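Local atomic coordinates of phosphate transport system protein phoU (Streptococcus pneumoniae, PDB entry 2I0M), a protein that probably takes part in regulating phosphate uptake and forms an all-helical, zinc-binding homodimer. Residues A[14-19]-A[81-86]; A[119-124]-A[156-161]; A[204-207]-A[211-214]. All coordinates share one frame; numbering follows the deposited sequence.

Contact 1: residues A[14-19]-A[81-86]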
loop_
_atom_site.group_PDB
_atom_site.type_symbol
_atom_site.label_atom_id
_atom_site.label_comp_id
_atom_site.label_asym_id
_atom_site.label_seq_id
_atom_site.Cartn_x
_atom_site.Cartn_y
_atom_site.Cartn_z
ATOM N N GLN A 14 -7.845 -20.359 8.260
ATOM C CA GLN A 14 -9.251 -20.290 7.875
ATOM C C GLN A 14 -9.877 -18.960 8.272
ATOM O O GLN A 14 -10.708 -18.426 7.524
ATOM C CB GLN A 14 -10.066 -21.475 8.434
ATOM C CG GLN A 14 -9.854 -22.797 7.678
ATOM C CD GLN A 14 -10.211 -22.720 6.189
ATOM O OE1 GLN A 14 -9.394 -23.037 5.321
ATOM N NE2 GLN A 14 -11.430 -22.302 5.899
ATOM N N SER A 15 -9.485 -18.441 9.440
ATOM C CA SER A 15 -9.878 -17.095 9.871
ATOM C C SER A 15 -9.494 -16.052 8.827
ATOM O O SER A 15 -10.299 -15.188 8.484
ATOM C CB SER A 15 -9.216 -16.722 11.206
ATOM O OG SER A 15 -9.758 -17.472 12.278
ATOM N N PHE A 16 -8.261 -16.153 8.334
ATOM C CA PHE A 16 -7.701 -15.247 7.332
ATOM C C PHE A 16 -8.414 -15.335 5.967
ATOM O O PHE A 16 -8.739 -14.310 5.370
ATOM C CB PHE A 16 -6.184 -15.497 7.220
ATOM C CG PHE A 16 -5.548 -14.852 6.026
ATOM C CD1 PHE A 16 -5.295 -15.597 4.878
ATOM C CD2 PHE A 16 -5.213 -13.486 6.042
ATOM C CE1 PHE A 16 -4.729 -15.006 3.774
ATOM C CE2 PHE A 16 -4.653 -12.881 4.925
ATOM C CZ PHE A 16 -4.392 -13.637 3.793
ATOM N N LEU A 17 -8.672 -16.552 5.487
ATOM C CA LEU A 17 -9.480 -16.747 4.266
ATOM C C LEU A 17 -10.915 -16.213 4.402
ATOM O O LEU A 17 -11.443 -15.598 3.459
ATOM C CB LEU A 17 -9.492 -18.222 3.816
ATOM C CG LEU A 17 -8.110 -18.844 3.580
ATOM C CD1 LEU A 17 -8.277 -20.304 3.229
ATOM C CD2 LEU A 17 -7.340 -18.133 2.504
ATOM N N GLY A 18 -11.523 -16.446 5.573
ATOM C CA GLY A 18 -12.802 -15.820 5.950
ATOM C C GLY A 18 -12.762 -14.307 5.762
ATOM O O GLY A 18 -13.629 -13.740 5.103
ATOM N N LEU A 19 -11.733 -13.656 6.307
ATOM C CA LEU A 19 -11.541 -12.229 6.108
ATOM C C LEU A 19 -11.424 -11.879 4.628
ATOM O O LEU A 19 -12.028 -10.920 4.177
ATOM C CB LEU A 19 -10.282 -11.738 6.827
ATOM C CG LEU A 19 -10.310 -10.472 7.693
ATOM C CD1 LEU A 19 -8.912 -9.758 7.760
ATOM C CD2 LEU A 19 -11.469 -9.477 7.376
ATOM N N ILE A 81 3.734 -14.874 10.560
ATOM C CA ILE A 81 4.155 -13.552 10.073
ATOM C C ILE A 81 3.433 -13.200 8.768
ATOM O O ILE A 81 3.079 -12.053 8.536
ATOM C CB ILE A 81 5.700 -13.479 9.863
ATOM C CG1 ILE A 81 6.448 -13.551 11.214
ATOM C CG2 ILE A 81 6.096 -12.200 9.091
ATOM C CD1 ILE A 81 7.992 -13.620 11.103
ATOM N N SER A 82 3.202 -14.204 7.930
ATOM C CA SER A 82 2.511 -14.021 6.662
ATOM C C SER A 82 1.031 -13.689 6.851
ATOM O O SER A 82 0.481 -12.903 6.106
ATOM C CB SER A 82 2.659 -15.274 5.791
ATOM O OG SER A 82 4.020 -15.510 5.486
ATOM N N ILE A 83 0.389 -14.319 7.829
ATOM C CA ILE A 83 -1.009 -14.048 8.145
ATOM C C ILE A 83 -1.149 -12.617 8.705
ATOM O O ILE A 83 -2.006 -11.857 8.256
ATOM C CB ILE A 83 -1.578 -15.094 9.128
ATOM C CG1 ILE A 83 -1.564 -16.517 8.514
ATOM C CG2 ILE A 83 -2.945 -14.666 9.648
ATOM C CD1 ILE A 83 -2.638 -16.847 7.444
ATOM N N MET A 84 -0.273 -12.245 9.638
ATOM C CA MET A 84 -0.294 -10.911 10.252
ATOM C C MET A 84 -0.148 -9.824 9.208
ATOM O O MET A 84 -0.910 -8.869 9.182
ATOM C CB MET A 84 0.817 -10.761 11.283
ATOM C CG MET A 84 0.565 -11.498 12.577
ATOM S SD MET A 84 1.571 -10.857 13.945
ATOM C CE MET A 84 1.939 -12.354 14.822
ATOM N N SER A 85 0.821 -10.009 8.323
ATOM C CA SER A 85 1.098 -9.066 7.255
ATOM C C SER A 85 -0.011 -9.041 6.204
ATOM O O SER A 85 -0.376 -7.986 5.723
ATOM C CB SER A 85 2.445 -9.422 6.619
ATOM O OG SER A 85 2.463 -9.071 5.242
ATOM N N SER A 86 -0.551 -10.202 5.855
ATOM C CA SER A 86 -1.557 -10.287 4.820
ATOM C C SER A 86 -2.947 -9.812 5.276
ATOM O O SER A 86 -3.719 -9.297 4.474
ATOM C CB SER A 86 -1.641 -11.717 4.253
ATOM O OG SER A 86 -0.452 -12.093 3.575
#
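The ring of Phe-16 is met by two residues of segment 81-86, Ile-83 and Ser-86, and both come at it obliquely. At one end the CD1 methyl of Ile-83 sits 3.8 Å from Phe-16 CB and equally near CG, so it packs where the ring joins its stem. At the far end Ser-86 CB comes within 3.3 Å of Phe-16 CE2 and is almost as near to CZ. The carbonyl oxygen of Ser-86 lies at the ring edge, in its plane, while Phe-137 brings a second aromatic ring whose plane is inclined by about 45° to that of Phe-16. With CG of Phe-16 anti to the backbone N (chi1 167°), the ring extends across to the helix that carries Ser-86.

Ser-86 meets the ring through CB and its backbone carbonyl; its hydroxyl is turned back along its own helix. With chi1 at -65°, OG lies beside the backbone N and donates to Ser-82 O over 2.8 Å. The amide N of Ser-86 uses the same carbonyl, and the two donors reach it from opposite faces of its plane. The hydroxyl, buried beside an aromatic ring, is thus satisfied without a partner on segment 14-19.

Ile-83 also packs on Ile-59 and Cys-63 of helix 39-66, and Ser-86 on Ile-200 of helix 177-209. Between these two segments Phe-16 alone carries the junction of helices 5-35 and 74-105; farther along, Leu-19 joins it on Cys-87 and Leu-90, in an interior packing of the helical bundle that makes up PhoU proteins.

Contact 2: residues A[119-124]-A[156-161]; sequences LHQMGK and DQYYYA. With ZN (zinc ion), chain B.
Tyr-158 lays one face of its ring over the backbone of segment 119-124, with the amide N of Met-122 4.0 Å above the ring plane and over its centre. Met-122 CA and the carbonyl carbon of Gln-121 lie over the same face, and Met-122 CA is 3.7 Å from Tyr-158 CD2. The ring therefore lies against the peptide link between Gln-121 and Met-122. Its hydroxyl end runs on to Gln-121, whose CB is 3.6 Å from Tyr-158 OH; beyond CB the glutamine bends at chi2 (-56°) and carries its amide away from the tyrosine.

The side chains of Met-122 and Tyr-158 run antiparallel, each passing along the other's stem. The methionine leaves its backbone extended, CG anti to the backbone N and SD anti to CA, and turns only at its terminal methyl. Met-122 CG and SD can thus both lie alongside the stem of the tyrosine, with CG 3.8 Å from Tyr-158 CB. No hydrogen bond crosses between the segments, which pack nearly antiparallel, at 155°, with their axes 9.9 Å apart.

On another side of helix 152-168, Asp-156 OD2 binds a zinc ion at 2.2 Å together with Glu-191 and Asp-195; Asp-152 belongs to the same acidic site. Glu-191 and Asp-195 belong to helix 177-209, so the metal ties these helices together while the tyrosine faces helix 117-136. Tyr-159 points its hydroxyl to the dimer interface, where it hydrogen-bonds Tyr-159 OH of the second subunit. Helix 177-209 closes over the seam, Ile-187 touching both Met-122 and Tyr-159, and helix 5-35 packs on another side of helix 117-136, Leu-34 against Leu-119.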
loop_
_atom_site.group_PDB
_atom_site.type_symbol
_atom_site.label_atom_id
_atom_site.label_comp_id
_atom_site.label_asym_id
_atom_site.label_seq_id
_atom_site.Cartn_x
_atom_site.Cartn_y
_atom_site.Cartn_z
ATOM N N LEU A 119 -13.645 0.028 -17.423
ATOM C CA LEU A 119 -13.707 0.046 -15.972
ATOM C C LEU A 119 -14.250 -1.263 -15.378
ATOM O O LEU A 119 -13.743 -1.750 -14.355
ATOM C CB LEU A 119 -14.565 1.230 -15.526
ATOM C CG LEU A 119 -14.181 1.783 -14.156
ATOM C CD1 LEU A 119 -14.295 3.306 -14.138
ATOM C CD2 LEU A 119 -15.029 1.130 -13.071
ATOM N N HIS A 120 -15.291 -1.806 -16.020
ATOM C CA HIS A 120 -15.868 -3.113 -15.695
ATOM C C HIS A 120 -14.799 -4.190 -15.842
ATOM O O HIS A 120 -14.741 -5.124 -15.054
ATOM C CB HIS A 120 -17.069 -3.442 -16.633
ATOM C CG HIS A 120 -18.314 -2.644 -16.361
ATOM N ND1 HIS A 120 -19.523 -2.919 -16.972
ATOM C CD2 HIS A 120 -18.547 -1.602 -15.529
ATOM C CE1 HIS A 120 -20.437 -2.066 -16.546
ATOM N NE2 HIS A 120 -19.871 -1.256 -15.669
ATOM N N GLN A 121 -13.961 -4.056 -16.868
ATOM C CA GLN A 121 -12.908 -5.030 -17.141
ATOM C C GLN A 121 -11.797 -4.971 -16.108
ATOM O O GLN A 121 -11.358 -6.007 -15.620
ATOM C CB GLN A 121 -12.343 -4.863 -18.546
ATOM C CG GLN A 121 -13.341 -5.173 -19.660
ATOM C CD GLN A 121 -13.931 -6.563 -19.553
ATOM O OE1 GLN A 121 -13.218 -7.528 -19.263
ATOM N NE2 GLN A 121 -15.237 -6.679 -19.789
ATOM N N MET A 122 -11.357 -3.757 -15.773
ATOM C CA MET A 122 -10.378 -3.547 -14.715
ATOM C C MET A 122 -10.930 -4.127 -13.422
ATOM O O MET A 122 -10.196 -4.755 -12.643
ATOM C CB MET A 122 -10.082 -2.049 -14.560
ATOM C CG MET A 122 -9.051 -1.674 -13.481
ATOM S SD MET A 122 -8.667 0.098 -13.399
ATOM C CE MET A 122 -10.260 0.781 -13.148
ATOM N N GLY A 123 -12.232 -3.929 -13.207
ATOM C CA GLY A 123 -12.910 -4.446 -12.022
ATOM C C GLY A 123 -12.959 -5.960 -11.967
ATOM O O GLY A 123 -12.648 -6.554 -10.935
ATOM N N LYS A 124 -13.350 -6.578 -13.083
ATOM C CA LYS A 124 -13.428 -8.037 -13.238
ATOM C C LYS A 124 -12.057 -8.717 -13.014
ATOM O O LYS A 124 -11.986 -9.780 -12.394
ATOM C CB LYS A 124 -14.016 -8.412 -14.627
ATOM C CG LYS A 124 -15.549 -8.125 -14.829
ATOM C CD LYS A 124 -16.066 -8.226 -16.334
ATOM C CE LYS A 124 -17.537 -7.675 -16.505
ATOM N NZ LYS A 124 -18.068 -7.152 -17.910
ATOM N N ASP A 156 -2.469 -2.071 -14.171
ATOM C CA ASP A 156 -1.715 -0.848 -14.399
ATOM C C ASP A 156 -2.010 -0.243 -15.774
ATOM O O ASP A 156 -2.184 0.969 -15.895
ATOM C CB ASP A 156 -0.213 -1.107 -14.224
ATOM C CG ASP A 156 0.195 -1.220 -12.757
ATOM O OD1 ASP A 156 1.359 -1.613 -12.484
ATOM O OD2 ASP A 156 -0.646 -0.916 -11.877
ATOM N N GLN A 157 -2.068 -1.093 -16.798
ATOM C CA GLN A 157 -2.410 -0.677 -18.160
ATOM C C GLN A 157 -3.826 -0.113 -18.235
ATOM O O GLN A 157 -4.052 0.923 -18.844
ATOM C CB GLN A 157 -2.239 -1.839 -19.134
ATOM C CG GLN A 157 -0.786 -2.220 -19.355
ATOM C CD GLN A 157 -0.595 -3.561 -20.068
ATOM O OE1 GLN A 157 0.513 -4.100 -20.086
ATOM N NE2 GLN A 157 -1.662 -4.096 -20.661
ATOM N N TYR A 158 -4.768 -0.782 -17.592
ATOM C CA TYR A 158 -6.101 -0.221 -17.416
ATOM C C TYR A 158 -6.025 1.114 -16.690
ATOM O O TYR A 158 -6.686 2.067 -17.080
ATOM C CB TYR A 158 -7.023 -1.170 -16.640
ATOM C CG TYR A 158 -7.529 -2.371 -17.409
ATOM C CD1 TYR A 158 -8.183 -2.226 -18.630
ATOM C CD2 TYR A 158 -7.388 -3.656 -16.888
ATOM C CE1 TYR A 158 -8.662 -3.335 -19.328
ATOM C CE2 TYR A 158 -7.869 -4.776 -17.571
ATOM C CZ TYR A 158 -8.501 -4.609 -18.793
ATOM O OH TYR A 158 -8.965 -5.715 -19.466
ATOM N N TYR A 159 -5.215 1.176 -15.637
ATOM C CA TYR A 159 -5.083 2.396 -14.848
ATOM C C TYR A 159 -4.653 3.610 -15.687
ATOM O O TYR A 159 -5.269 4.669 -15.598
ATOM C CB TYR A 159 -4.145 2.195 -13.641
ATOM C CG TYR A 159 -3.973 3.439 -12.820
ATOM C CD1 TYR A 159 -5.029 3.944 -12.072
ATOM C CD2 TYR A 159 -2.770 4.122 -12.803
ATOM C CE1 TYR A 159 -4.903 5.108 -11.334
ATOM C CE2 TYR A 159 -2.621 5.292 -12.049
ATOM C CZ TYR A 159 -3.704 5.772 -11.314
ATOM O OH TYR A 159 -3.585 6.920 -10.558
ATOM N N TYR A 160 -3.613 3.451 -16.498
ATOM C CA TYR A 160 -3.094 4.572 -17.275
ATOM C C TYR A 160 -3.989 4.947 -18.446
ATOM O O TYR A 160 -4.280 6.125 -18.644
ATOM C CB TYR A 160 -1.628 4.353 -17.686
ATOM C CG TYR A 160 -0.682 4.365 -16.486
ATOM C CD1 TYR A 160 -0.362 5.562 -15.833
ATOM C CD2 TYR A 160 -0.140 3.178 -15.986
ATOM C CE1 TYR A 160 0.489 5.576 -14.727
ATOM C CE2 TYR A 160 0.714 3.179 -14.878
ATOM C CZ TYR A 160 1.021 4.379 -14.257
ATOM O OH TYR A 160 1.857 4.375 -13.161
ATOM N N ALA A 161 -4.456 3.941 -19.183
ATOM C CA ALA A 161 -5.411 4.143 -20.258
ATOM C C ALA A 161 -6.646 4.884 -19.770
ATOM O O ALA A 161 -7.104 5.821 -20.416
ATOM C CB ALA A 161 -5.804 2.809 -20.891
HETATM ZN ZN ZN B . -0.615 -1.711 -9.816
#

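Contact 3: residues A[204-207]-A[211-214]. With ZN (zinc ion), chain D.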
loop_
_atom_site.group_PDB
_atom_site.type_symbol
_atom_site.label_atom_id
_atom_site.label_comp_id
_atom_site.label_asym_id
_atom_site.label_seq_id
_atom_site.Cartn_x
_atom_site.Cartn_y
_atom_site.Cartn_z
ATOM N N LEU A 204 3.509 -14.900 0.058
ATOM C CA LEU A 204 3.373 -16.329 -0.222
ATOM C C LEU A 204 4.687 -16.901 -0.779
ATOM O O LEU A 204 5.088 -18.015 -0.412
ATOM C CB LEU A 204 2.208 -16.549 -1.191
ATOM C CG LEU A 204 1.197 -17.700 -1.084
ATOM C CD1 LEU A 204 1.052 -18.242 0.337
ATOM C CD2 LEU A 204 -0.176 -17.241 -1.646
ATOM N N VAL A 205 5.381 -16.140 -1.630
ATOM C CA VAL A 205 6.656 -16.650 -2.155
ATOM C C VAL A 205 7.699 -16.721 -1.033
ATOM O O VAL A 205 8.428 -17.701 -0.938
ATOM C CB VAL A 205 7.142 -15.970 -3.503
ATOM C CG1 VAL A 205 7.182 -14.487 -3.389
ATOM C CG2 VAL A 205 8.531 -16.478 -3.931
ATOM N N TYR A 206 7.709 -15.701 -0.167
ATOM C CA TYR A 206 8.524 -15.661 1.046
ATOM C C TYR A 206 8.268 -16.852 1.971
ATOM O O TYR A 206 9.175 -17.339 2.643
ATOM C CB TYR A 206 8.276 -14.341 1.793
ATOM C CG TYR A 206 8.453 -14.414 3.290
ATOM C CD1 TYR A 206 9.690 -14.134 3.890
ATOM C CD2 TYR A 206 7.381 -14.755 4.110
ATOM C CE1 TYR A 206 9.847 -14.200 5.288
ATOM C CE2 TYR A 206 7.519 -14.829 5.485
ATOM C CZ TYR A 206 8.741 -14.543 6.072
ATOM O OH TYR A 206 8.843 -14.631 7.444
ATOM N N LEU A 207 7.023 -17.303 2.014
ATOM C CA LEU A 207 6.644 -18.421 2.864
ATOM C C LEU A 207 7.287 -19.739 2.376
ATOM O O LEU A 207 7.837 -20.508 3.165
ATOM C CB LEU A 207 5.112 -18.495 2.960
ATOM C CG LEU A 207 4.399 -19.613 3.723
ATOM C CD1 LEU A 207 4.921 -19.774 5.153
ATOM C CD2 LEU A 207 2.903 -19.373 3.705
ATOM N N GLU A 211 12.585 -15.917 1.871
ATOM C CA GLU A 211 13.071 -14.590 1.549
ATOM C C GLU A 211 11.952 -13.813 0.884
ATOM O O GLU A 211 11.306 -14.309 -0.038
ATOM C CB GLU A 211 14.268 -14.686 0.601
ATOM C CG GLU A 211 14.946 -13.348 0.278
ATOM C CD GLU A 211 16.334 -13.515 -0.321
ATOM O OE1 GLU A 211 16.845 -14.670 -0.362
ATOM O OE2 GLU A 211 16.924 -12.489 -0.750
ATOM N N LEU A 212 11.716 -12.594 1.356
ATOM C CA LEU A 212 10.790 -11.696 0.681
ATOM C C LEU A 212 11.537 -11.103 -0.506
ATOM O O LEU A 212 12.585 -10.475 -0.340
ATOM C CB LEU A 212 10.267 -10.609 1.635
ATOM C CG LEU A 212 9.010 -9.814 1.224
ATOM C CD1 LEU A 212 7.768 -10.706 1.033
ATOM C CD2 LEU A 212 8.722 -8.670 2.215
ATOM N N VAL A 213 11.029 -11.365 -1.705
ATOM C CA VAL A 213 11.613 -10.835 -2.927
ATOM C C VAL A 213 10.631 -9.849 -3.541
ATOM O O VAL A 213 9.421 -9.928 -3.297
ATOM C CB VAL A 213 11.986 -11.954 -3.963
ATOM C CG1 VAL A 213 12.598 -13.177 -3.270
ATOM C CG2 VAL A 213 10.787 -12.360 -4.827
ATOM N N ASP A 214 11.140 -8.926 -4.346
ATOM C CA ASP A 214 10.272 -7.917 -4.938
ATOM C C ASP A 214 9.858 -8.276 -6.373
ATOM O O ASP A 214 10.703 -8.609 -7.220
ATOM C CB ASP A 214 10.925 -6.538 -4.826
ATOM C CG ASP A 214 11.162 -6.137 -3.381
ATOM O OD1 ASP A 214 10.181 -5.900 -2.659
ATOM O OD2 ASP A 214 12.329 -6.074 -2.956
HETATM ZN ZN ZN D . 8.881 -5.212 -1.266
#
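CG of Tyr-206 stands opposite the backbone N, somewhat off the staggered position at chi1 151°, which sets the edge of the phenol ring against the returning backbone: Tyr-206 CD1 is 3.6 Å from Leu-212 N, and the carbonyl carbon of Glu-211 lies in the plane of the ring. Leu-212 also sends its CG away from its own N before bending at chi2 (61°), and these two turns bring its CD1 to 3.7 Å from Tyr-206 CB. Glu-211 O turns toward the helix and accepts a CA-H...O contact from Tyr-206, 3.3 Å from CA with an angle of 140° at the hydrogen. Farther along, Val-205 CG1 and Val-213 CG2 meet more loosely, at 4.4 Å.

The chain thus doubles back against the last turns of helix 177-209 by apolar contacts and the CA-H...O contact, without a conventional hydrogen bond between the segments. The irregular tail then delivers Asp-214 to a zinc ion, which its OD1 binds at 2.0 Å; Glu-91 and Asp-95 of the second subunit bind the same metal, which therefore bridges the dimer.

Arg-203 makes a cation-pi contact with the Tyr-206 ring. From helix 74-105, Arg-78 NH2 hydrogen-bonds Leu-207 O, and Val-205 rests on Ala-142 of helix 142-150, so the helix end is held between these neighbours.

In the fold
Contacts 1 and 2 lie on opposite sides of the chain's centre, with their own centres 27 Å apart and nearest atoms about 16 Å apart. Contact 3 is joined directly to contact 1: Ser-82 OG packs 3.6 Å from Tyr-206 CE2, and Ile-81 CD1 reaches Tyr-206 OH at 3.9 Å, although the contact centres are 16 Å apart. From contact 2 it is separated by about 12 Å between nearest atoms. Contacts 2 and 3 each supply one aspartate to a different zinc ion; the zinc ion of contact 2 (chain B) and that of contact 3 (chain D) are 13.2 Å apart. All three contacts also touch the second subunit of the homodimer.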